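Local coordinates for tyrosine-protein kinase receptor torso (Bombyx mori, PDB 5AOQ) that serves as the receptor tyrosine kinase for prothoracicotropic hormone, whose binding to its extracellular part activates MAPK signalling and helps start metamorphosis, at residues 155-160 against 177-182; 189-194 against 224-229. All coordinates share one frame; numbering follows the deposited sequence.

Contact 1: 155-160 against 177-182; sequences YNVTQE and FVWNTT. With NAG (2-acetamido-2-deoxy-beta-D-glucopyranose), chain E; NAG (2-acetamido-2-deoxy-beta-D-glucopyranose), chain B.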
ATOM      1  N   TYR A 155     -32.090  -0.223 -14.818  1.00 75.98           N
ATOM      2  CA  TYR A 155     -30.748  -0.464 -15.333  1.00 76.82           C
ATOM      3  C   TYR A 155     -29.802   0.657 -14.899  1.00 74.14           C
ATOM      4  O   TYR A 155     -28.583   0.535 -15.027  1.00 74.88           O
ATOM      5  CB  TYR A 155     -30.773  -0.577 -16.860  1.00 77.87           C
ATOM      6  CG  TYR A 155     -29.559  -1.256 -17.458  1.00 80.15           C
ATOM      7  CD1 TYR A 155     -29.505  -2.639 -17.579  1.00 83.72           C
ATOM      8  CD2 TYR A 155     -28.470  -0.518 -17.904  1.00 79.08           C
ATOM      9  CE1 TYR A 155     -28.403  -3.268 -18.125  1.00 86.15           C
ATOM     10  CE2 TYR A 155     -27.361  -1.140 -18.452  1.00 81.57           C
ATOM     11  CZ  TYR A 155     -27.334  -2.515 -18.558  1.00 85.11           C
ATOM     12  OH  TYR A 155     -26.234  -3.140 -19.103  1.00 87.91           O
ATOM     13  N   ASN A 156     -30.371   1.747 -14.388  1.00 70.70           N
ATOM     14  CA  ASN A 156     -29.582   2.891 -13.935  1.00 68.16           C
ATOM     15  C   ASN A 156     -30.259   3.680 -12.817  1.00 66.02           C
ATOM     16  O   ASN A 156     -31.343   4.223 -13.006  1.00 64.82           O
ATOM     17  CB  ASN A 156     -29.297   3.826 -15.111  1.00 66.70           C
ATOM     18  CG  ASN A 156     -28.204   4.833 -14.807  1.00 64.87           C
ATOM     19  OD1 ASN A 156     -28.187   5.448 -13.741  1.00 63.21           O
ATOM     20  ND2 ASN A 156     -27.286   5.012 -15.749  1.00 65.46           N
ATOM     21  N   VAL A 157     -29.603   3.767 -11.665  1.00 76.78           N
ATOM     22  CA  VAL A 157     -30.176   4.452 -10.510  1.00 75.19           C
ATOM     23  C   VAL A 157     -30.177   5.969 -10.708  1.00 72.40           C
ATOM     24  O   VAL A 157     -29.241   6.529 -11.273  1.00 70.42           O
ATOM     25  CB  VAL A 157     -29.407   4.108  -9.207  1.00 75.58           C
ATOM     26  CG1 VAL A 157     -29.593   2.645  -8.836  1.00 78.92           C
ATOM     27  CG2 VAL A 157     -27.925   4.461  -9.325  1.00 75.33           C
ATOM     28  N   THR A 158     -31.248   6.620 -10.258  1.00 59.72           N
ATOM     29  CA  THR A 158     -31.391   8.072 -10.371  1.00 56.96           C
ATOM     30  C   THR A 158     -31.354   8.687  -8.979  1.00 55.97           C
ATOM     31  O   THR A 158     -32.098   8.277  -8.085  1.00 56.99           O
ATOM     32  CB  THR A 158     -32.690   8.475 -11.089  1.00 56.41           C
ATOM     33  OG1 THR A 158     -33.817   7.907 -10.410  1.00 57.73           O
ATOM     34  CG2 THR A 158     -32.668   7.999 -12.535  1.00 57.49           C
ATOM     35  N   GLN A 159     -30.487   9.677  -8.808  1.00 86.97           N
ATOM     36  CA  GLN A 159     -30.109  10.163  -7.487  1.00 85.43           C
ATOM     37  C   GLN A 159     -30.656  11.550  -7.177  1.00 83.68           C
ATOM     38  O   GLN A 159     -30.546  12.468  -7.991  1.00 81.41           O
ATOM     39  CB  GLN A 159     -28.584  10.190  -7.369  1.00 83.12           C
ATOM     40  CG  GLN A 159     -27.894   9.009  -8.034  1.00 84.63           C
ATOM     41  CD  GLN A 159     -26.386   9.124  -8.006  1.00 83.09           C
ATOM     42  OE1 GLN A 159     -25.832  10.068  -7.442  1.00 80.79           O
ATOM     43  NE2 GLN A 159     -25.710   8.165  -8.628  1.00 84.65           N
ATOM     44  N   GLU A 160     -31.249  11.688  -5.995  1.00 66.76           N
ATOM     45  CA  GLU A 160     -31.624  12.994  -5.472  1.00 64.97           C
ATOM     46  C   GLU A 160     -30.684  13.320  -4.321  1.00 65.11           C
ATOM     47  O   GLU A 160     -30.109  12.421  -3.704  1.00 67.01           O
ATOM     48  CB  GLU A 160     -33.085  13.016  -5.016  1.00 65.81           C
ATOM     49  CG  GLU A 160     -33.369  12.242  -3.738  1.00 67.97           C
ATOM     50  CD  GLU A 160     -34.835  12.288  -3.345  1.00 69.49           C
ATOM     51  OE1 GLU A 160     -35.685  12.506  -4.235  1.00 70.32           O
ATOM     52  OE2 GLU A 160     -35.137  12.109  -2.146  1.00 69.98           O
ATOM     53  N   PHE A 177     -27.206  12.267   0.184  1.00 31.11           N
ATOM     54  CA  PHE A 177     -27.553  11.727  -1.129  1.00 31.04           C
ATOM     55  C   PHE A 177     -28.416  10.477  -1.003  1.00 31.44           C
ATOM     56  O   PHE A 177     -28.198   9.647  -0.117  1.00 31.79           O
ATOM     57  CB  PHE A 177     -26.285  11.401  -1.922  1.00 30.84           C
ATOM     58  CG  PHE A 177     -25.417  12.596  -2.200  1.00 30.84           C
ATOM     59  CD1 PHE A 177     -24.695  13.196  -1.181  1.00 30.85           C
ATOM     60  CD2 PHE A 177     -25.312  13.110  -3.480  1.00 31.17           C
ATOM     61  CE1 PHE A 177     -23.896  14.292  -1.432  1.00 31.30           C
ATOM     62  CE2 PHE A 177     -24.512  14.206  -3.738  1.00 31.76           C
ATOM     63  CZ  PHE A 177     -23.804  14.797  -2.711  1.00 31.88           C
ATOM     64  N   VAL A 178     -29.391  10.350  -1.901  1.00 38.68           N
ATOM     65  CA  VAL A 178     -30.303   9.209  -1.913  1.00 39.36           C
ATOM     66  C   VAL A 178     -30.667   8.864  -3.357  1.00 39.43           C
ATOM     67  O   VAL A 178     -30.631   9.728  -4.233  1.00 39.06           O
ATOM     68  CB  VAL A 178     -31.587   9.501  -1.098  1.00 40.07           C
ATOM     69  CG1 VAL A 178     -32.558   8.326  -1.155  1.00 41.09           C
ATOM     70  CG2 VAL A 178     -31.245   9.831   0.349  1.00 40.24           C
ATOM     71  N   TRP A 179     -31.012   7.604  -3.606  1.00 43.03           N
ATOM     72  CA  TRP A 179     -31.438   7.176  -4.936  1.00 43.34           C
ATOM     73  C   TRP A 179     -32.449   6.036  -4.865  1.00 44.60           C
ATOM     74  O   TRP A 179     -32.532   5.331  -3.859  1.00 45.51           O
ATOM     75  CB  TRP A 179     -30.223   6.761  -5.767  1.00 43.39           C
ATOM     76  CG  TRP A 179     -29.420   5.647  -5.163  1.00 44.42           C
ATOM     77  CD1 TRP A 179     -29.457   4.327  -5.509  1.00 46.08           C
ATOM     78  CD2 TRP A 179     -28.456   5.758  -4.108  1.00 44.30           C
ATOM     79  NE1 TRP A 179     -28.575   3.610  -4.735  1.00 47.23           N
ATOM     80  CE2 TRP A 179     -27.949   4.465  -3.867  1.00 46.02           C
ATOM     81  CE3 TRP A 179     -27.972   6.823  -3.343  1.00 43.19           C
ATOM     82  CZ2 TRP A 179     -26.983   4.211  -2.896  1.00 46.60           C
ATOM     83  CZ3 TRP A 179     -27.014   6.567  -2.378  1.00 43.52           C
ATOM     84  CH2 TRP A 179     -26.532   5.273  -2.163  1.00 45.16           C
ATOM     85  N   ASN A 180     -33.217   5.861  -5.938  1.00110.05           N
ATOM     86  CA  ASN A 180     -34.265   4.845  -5.968  1.00118.13           C
ATOM     87  C   ASN A 180     -33.720   3.436  -6.149  1.00118.88           C
ATOM     88  O   ASN A 180     -32.648   3.236  -6.720  1.00111.10           O
ATOM     89  CB  ASN A 180     -35.286   5.154  -7.071  1.00116.65           C
ATOM     90  CG  ASN A 180     -34.688   5.112  -8.473  1.00107.31           C
ATOM     91  OD1 ASN A 180     -33.493   5.342  -8.662  1.00 99.56           O
ATOM     92  ND2 ASN A 180     -35.537   4.821  -9.467  1.00105.56           N
ATOM     93  N   THR A 181     -34.480   2.467  -5.647  1.00116.91           N
ATOM     94  CA  THR A 181     -34.104   1.061  -5.699  1.00119.03           C
ATOM     95  C   THR A 181     -35.035   0.299  -6.629  1.00121.86           C
ATOM     96  O   THR A 181     -36.180   0.696  -6.842  1.00123.23           O
ATOM     97  CB  THR A 181     -34.149   0.411  -4.303  1.00124.84           C
ATOM     98  OG1 THR A 181     -35.509   0.310  -3.862  1.00132.29           O
ATOM     99  CG2 THR A 181     -33.350   1.231  -3.300  1.00119.38           C
ATOM    100  N   THR A 182     -34.533  -0.799  -7.181  1.00112.60           N
ATOM    101  CA  THR A 182     -35.331  -1.655  -8.049  1.00114.94           C
ATOM    102  C   THR A 182     -36.368  -2.422  -7.238  1.00121.21           C
ATOM    103  O   THR A 182     -36.491  -2.231  -6.029  1.00123.45           O
ATOM    104  CB  THR A 182     -34.453  -2.659  -8.827  1.00114.51           C
ATOM    105  OG1 THR A 182     -35.292  -3.613  -9.492  1.00118.14           O
ATOM    106  CG2 THR A 182     -33.497  -3.398  -7.893  1.00116.47           C
TER
HETATM  107  C1  NAG E   1     -35.172   4.777 -10.865  1.00107.70           C
HETATM  108  C2  NAG E   1     -34.913   3.403 -11.484  1.00107.81           C
HETATM  109  C3  NAG E   1     -34.532   3.547 -12.958  1.00104.23           C
HETATM  110  C4  NAG E   1     -35.531   4.423 -13.711  1.00103.27           C
HETATM  111  C5  NAG E   1     -35.805   5.721 -12.955  1.00103.74           C
HETATM  112  C6  NAG E   1     -36.928   6.538 -13.556  1.00103.99           C
HETATM  113  C7  NAG E   1     -34.076   1.637  -9.982  1.00112.09           C
HETATM  114  C8  NAG E   1     -32.861   1.046  -9.329  1.00112.38           C
HETATM  115  N2  NAG E   1     -33.856   2.700 -10.760  1.00108.43           N
HETATM  116  O3  NAG E   1     -34.470   2.259 -13.559  1.00105.27           O
HETATM  117  O4  NAG E   1     -34.980   4.780 -14.975  1.00 99.60           O
HETATM  118  O5  NAG E   1     -36.183   5.435 -11.603  1.00107.51           O
HETATM  119  O6  NAG E   1     -37.528   5.885 -14.666  1.00103.52           O
HETATM  120  O7  NAG E   1     -35.197   1.178  -9.801  1.00115.48           O
HETATM  121  C1  NAG B   2     -35.438   3.966 -16.072  1.00111.02           C
HETATM  122  C2  NAG B   2     -35.606   4.852 -17.297  1.00107.87           C
HETATM  123  C3  NAG B   2     -36.134   4.027 -18.464  1.00107.92           C
HETATM  124  C4  NAG B   2     -35.225   2.831 -18.717  1.00108.42           C
HETATM  125  C5  NAG B   2     -34.992   2.036 -17.430  1.00111.71           C
HETATM  126  C6  NAG B   2     -33.942   0.961 -17.592  1.00112.61           C
HETATM  127  C7  NAG B   2     -36.342   7.181 -17.584  1.00105.96           C
HETATM  128  C8  NAG B   2     -37.340   8.224 -17.179  1.00107.77           C
HETATM  129  N2  NAG B   2     -36.488   5.976 -17.020  1.00108.36           N
HETATM  130  O3  NAG B   2     -36.206   4.840 -19.630  1.00104.82           O
HETATM  131  O4  NAG B   2     -35.815   1.974 -19.688  1.00109.55           O
HETATM  132  O5  NAG B   2     -34.537   2.900 -16.376  1.00111.04           O
HETATM  133  O6  NAG B   2     -33.751   0.231 -16.387  1.00115.88           O
HETATM  134  O7  NAG B   2     -35.444   7.417 -18.388  1.00103.06           O
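Segments 155-160 and 177-182 pair antiparallel where their strands overlap, with E160 and V178 as a hydrogen-bonded pair and Q159 and W179 as the non-hydrogen-bonded pair beside it. E160 N gives its hydrogen to V178 O at 2.7 Å, and V178 N returns one to E160 O at 2.8 Å. Both bonds run nearly along the C=O axis of the acceptor. Past Q159 and W179 the regular pairing frays to a weak bond from N180 N to T158 O, and the N180 side chain adds to it. Its CG sits between the backbone N and the carbonyl carbon, chi1 64°, and with chi2 -27° OD1 faces T158. OD1 lies 3.0 Å from T158 N and accepts a nearly straight bond in the carbonyl plane. The hydroxyl T158 OG1 adds a weak bond to the same OD1. The two bonds, one of them weak, probably help hold the amide of N180, whose ND2 is bonded to C1 of an N-linked GlcNAc. T158 also touches the sugar, with OG1 3.4 Å from C1 of that GlcNAc. On the face of Q159 and W179, the indole leans beside V157, and V157 CB is 3.7 Å from W179 CD1. V157 CG1 also reaches the acetamido methyl of the sugar, so this valine lies between indole and glycan. The two segments belong to the hairpin of strands 159-167 and 171-179 in the second FN3 domain. Strand 212-218 continues the sheet beside F177. V157, Q159 and W179 rest on strand 223-230 of the facing sheet, and the W179 ring meets F189 edge-to-face.

Contact 2: 189-194 against 224-229; sequences FDIANI and CEIHVK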
ATOM      1  N   PHE A 189     -24.575  -1.736  -2.071  1.00 63.51           N
ATOM      2  CA  PHE A 189     -24.017  -0.681  -2.925  1.00 61.18           C
ATOM      3  C   PHE A 189     -22.595  -0.261  -2.548  1.00 60.53           C
ATOM      4  O   PHE A 189     -22.157  -0.444  -1.411  1.00 61.45           O
ATOM      5  CB  PHE A 189     -24.929   0.551  -2.893  1.00 59.42           C
ATOM      6  CG  PHE A 189     -26.337   0.277  -3.342  1.00 60.14           C
ATOM      7  CD1 PHE A 189     -26.630   0.095  -4.684  1.00 60.01           C
ATOM      8  CD2 PHE A 189     -27.365   0.189  -2.419  1.00 61.29           C
ATOM      9  CE1 PHE A 189     -27.925  -0.161  -5.095  1.00 61.03           C
ATOM     10  CE2 PHE A 189     -28.660  -0.066  -2.825  1.00 62.34           C
ATOM     11  CZ  PHE A 189     -28.941  -0.241  -4.164  1.00 62.21           C
ATOM     12  N   ASP A 190     -21.893   0.308  -3.527  1.00 59.21           N
ATOM     13  CA  ASP A 190     -20.566   0.894  -3.327  1.00 58.66           C
ATOM     14  C   ASP A 190     -20.533   2.326  -3.855  1.00 56.44           C
ATOM     15  O   ASP A 190     -20.828   2.568  -5.025  1.00 55.53           O
ATOM     16  CB  ASP A 190     -19.489   0.058  -4.020  1.00 59.90           C
ATOM     17  CG  ASP A 190     -19.254  -1.267  -3.334  1.00 62.21           C
ATOM     18  OD1 ASP A 190     -20.058  -2.199  -3.544  1.00 63.38           O
ATOM     19  OD2 ASP A 190     -18.265  -1.380  -2.579  1.00 63.06           O
ATOM     20  N   ILE A 191     -20.160   3.267  -2.991  1.00 55.80           N
ATOM     21  CA  ILE A 191     -20.252   4.687  -3.310  1.00 53.86           C
ATOM     22  C   ILE A 191     -18.888   5.360  -3.352  1.00 53.79           C
ATOM     23  O   ILE A 191     -18.044   5.134  -2.480  1.00 55.13           O
ATOM     24  CB  ILE A 191     -21.121   5.438  -2.278  1.00 53.35           C
ATOM     25  CG1 ILE A 191     -22.488   4.770  -2.138  1.00 53.88           C
ATOM     26  CG2 ILE A 191     -21.264   6.911  -2.657  1.00 51.44           C
ATOM     27  CD1 ILE A 191     -22.514   3.649  -1.118  1.00 56.01           C
ATOM     28  N   ALA A 192     -18.688   6.188  -4.375  1.00 52.46           N
ATOM     29  CA  ALA A 192     -17.495   7.023  -4.477  1.00 52.47           C
ATOM     30  C   ALA A 192     -17.898   8.459  -4.800  1.00 50.63           C
ATOM     31  O   ALA A 192     -18.721   8.684  -5.680  1.00 49.30           O
ATOM     32  CB  ALA A 192     -16.555   6.481  -5.539  1.00 53.33           C
ATOM     33  N   ASN A 193     -17.325   9.427  -4.087  1.00 50.77           N
ATOM     34  CA  ASN A 193     -17.652  10.834  -4.303  1.00 49.27           C
ATOM     35  C   ASN A 193     -16.419  11.728  -4.293  1.00 49.97           C
ATOM     36  O   ASN A 193     -15.528  11.568  -3.454  1.00 51.73           O
ATOM     37  CB  ASN A 193     -18.645  11.321  -3.246  1.00 48.82           C
ATOM     38  CG  ASN A 193     -19.053  12.768  -3.452  1.00 47.37           C
ATOM     39  OD1 ASN A 193     -19.358  13.185  -4.570  1.00 45.97           O
ATOM     40  ND2 ASN A 193     -19.058  13.542  -2.373  1.00 47.90           N
ATOM     41  N   ILE A 194     -16.382  12.672  -5.231  1.00 49.89           N
ATOM     42  CA  ILE A 194     -15.265  13.603  -5.345  1.00 50.74           C
ATOM     43  C   ILE A 194     -15.748  14.988  -5.782  1.00 49.17           C
ATOM     44  O   ILE A 194     -16.746  15.111  -6.495  1.00 47.38           O
ATOM     45  CB  ILE A 194     -14.206  13.072  -6.345  1.00 51.88           C
ATOM     46  CG1 ILE A 194     -12.981  13.991  -6.409  1.00 53.31           C
ATOM     47  CG2 ILE A 194     -14.815  12.901  -7.732  1.00 50.45           C
ATOM     48  CD1 ILE A 194     -12.222  14.112  -5.103  1.00 55.33           C
ATOM     49  N   CYS A 224     -19.027  18.930  -8.401  1.00 43.18           N
ATOM     50  CA  CYS A 224     -18.753  17.600  -7.859  1.00 43.74           C
ATOM     51  C   CYS A 224     -19.210  16.467  -8.775  1.00 44.46           C
ATOM     52  O   CYS A 224     -19.926  16.684  -9.756  1.00 44.29           O
ATOM     53  CB  CYS A 224     -19.438  17.430  -6.502  1.00 42.11           C
ATOM     54  SG  CYS A 224     -18.925  18.587  -5.218  1.00 41.71           S
ATOM     55  N   GLU A 225     -18.793  15.254  -8.425  1.00 52.96           N
ATOM     56  CA  GLU A 225     -19.224  14.049  -9.121  1.00 53.83           C
ATOM     57  C   GLU A 225     -19.256  12.863  -8.158  1.00 53.91           C
ATOM     58  O   GLU A 225     -18.375  12.719  -7.299  1.00 54.73           O
ATOM     59  CB  GLU A 225     -18.304  13.749 -10.305  1.00 56.59           C
ATOM     60  CG  GLU A 225     -18.766  12.583 -11.165  1.00 57.92           C
ATOM     61  CD  GLU A 225     -17.863  12.343 -12.359  1.00 61.02           C
ATOM     62  OE1 GLU A 225     -16.784  12.968 -12.427  1.00 62.15           O
ATOM     63  OE2 GLU A 225     -18.232  11.527 -13.231  1.00 62.51           O
ATOM     64  N   ILE A 226     -20.282  12.029  -8.304  1.00 45.78           N
ATOM     65  CA  ILE A 226     -20.460  10.854  -7.457  1.00 45.83           C
ATOM     66  C   ILE A 226     -20.773   9.620  -8.304  1.00 47.28           C
ATOM     67  O   ILE A 226     -21.610   9.667  -9.207  1.00 46.87           O
ATOM     68  CB  ILE A 226     -21.583  11.085  -6.404  1.00 43.13           C
ATOM     69  CG1 ILE A 226     -21.623   9.930  -5.400  1.00 43.36           C
ATOM     70  CG2 ILE A 226     -22.945  11.271  -7.076  1.00 41.58           C
ATOM     71  CD1 ILE A 226     -22.607  10.131  -4.264  1.00 41.05           C
ATOM     72  N   HIS A 227     -20.063   8.530  -8.028  1.00 69.76           N
ATOM     73  CA  HIS A 227     -20.308   7.252  -8.683  1.00 71.49           C
ATOM     74  C   HIS A 227     -21.001   6.297  -7.720  1.00 70.51           C
ATOM     75  O   HIS A 227     -20.541   6.099  -6.588  1.00 70.55           O
ATOM     76  CB  HIS A 227     -18.999   6.631  -9.171  1.00 75.16           C
ATOM     77  CG  HIS A 227     -18.099   7.593  -9.882  1.00 76.31           C
ATOM     78  ND1 HIS A 227     -18.256   7.919 -11.212  1.00 77.18           N
ATOM     79  CD2 HIS A 227     -17.024   8.291  -9.448  1.00 76.90           C
ATOM     80  CE1 HIS A 227     -17.319   8.781 -11.564  1.00 78.15           C
ATOM     81  NE2 HIS A 227     -16.559   9.025 -10.512  1.00 77.96           N
ATOM     82  N   VAL A 228     -22.107   5.713  -8.181  1.00 49.39           N
ATOM     83  CA  VAL A 228     -22.854   4.726  -7.406  1.00 48.56           C
ATOM     84  C   VAL A 228     -22.836   3.371  -8.107  1.00 51.11           C
ATOM     85  O   VAL A 228     -23.466   3.188  -9.151  1.00 51.49           O
ATOM     86  CB  VAL A 228     -24.318   5.167  -7.181  1.00 45.40           C
ATOM     87  CG1 VAL A 228     -25.103   4.092  -6.432  1.00 44.67           C
ATOM     88  CG2 VAL A 228     -24.364   6.483  -6.419  1.00 43.21           C
ATOM     89  N   LYS A 229     -22.105   2.430  -7.519  1.00 53.86           N
ATOM     90  CA  LYS A 229     -22.030   1.063  -8.020  1.00 56.65           C
ATOM     91  C   LYS A 229     -23.064   0.187  -7.323  1.00 55.25           C
ATOM     92  O   LYS A 229     -23.104   0.122  -6.091  1.00 54.01           O
ATOM     93  CB  LYS A 229     -20.625   0.495  -7.810  1.00 60.19           C
ATOM     94  CG  LYS A 229     -20.451  -0.961  -8.229  1.00 63.62           C
ATOM     95  CD  LYS A 229     -20.541  -1.131  -9.735  1.00 65.65           C
ATOM     96  CE  LYS A 229     -20.429  -2.593 -10.132  1.00 69.30           C
ATOM     97  NZ  LYS A 229     -20.343  -2.771 -11.608  1.00 72.09           N
TER
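I191 has CG2 anti to the backbone N, and I226 has CG1 anti to its own N with an extended chain beyond (chi2 175°). These torsions bring I191 CG2 to 3.8 Å from I226 CD1, with the two side chains alongside each other and pointing the same way. F189 has CG anti to its carbonyl carbon, chi1 -58°, which places K229 O at the edge of the ring, in its plane. Segments 189-194 and 224-229, on the two middle strands of the four-stranded antiparallel sheet of the second FN3 domain, run 170° apart. Three hydrogen-bonded pairs, D190 with K229, A192 with H227 and I194 with E225, supply six backbone bonds. D190 N to K229 O is 2.8 Å and H227 N to A192 O is 2.7 Å. On the face of D190, A192 and H227, the CB atoms of D190 and K229 meet at 4.0 Å. K229 CG is anti to N, and a bend at chi2 leads the amine away from this strand pair. The carboxylate of D190 instead forms a salt bridge with R73, and its side chain also touches K204. C224 is disulfide-bonded to C195, tying the two strands together at the I194 end. I191 and I226 face F213 of the other sheet. The chemistry is thus divided by face: mostly apolar groups, with buried N193 among them, join the two sheets, and the outer face meets PTTH through A192, I194 and H227 on I23 and E225 on K21 of the hormone chain, with D190, implicated in hormone binding, on the same face.

How the contacts relate
Contact 1 and contact 2 belong to opposing sheets of the second FN3 domain, and their centres are about 12 Å apart. They meet in the interior between the sheets. W179 CE2 comes to 3.8 Å from V228 CG1. Q159 reaches over V228 and I226. Along the chain contact 1 closes before contact 2 opens, strand 171-179 being followed by strand 189-195. Contact 2 touches the hormone, whereas no other protein chain of the assembly touches contact 1, which carries the glycan. The W179 side chain is about 9 Å from that of D190 and about 10 Å from that of K204, both implicated in PTTH binding.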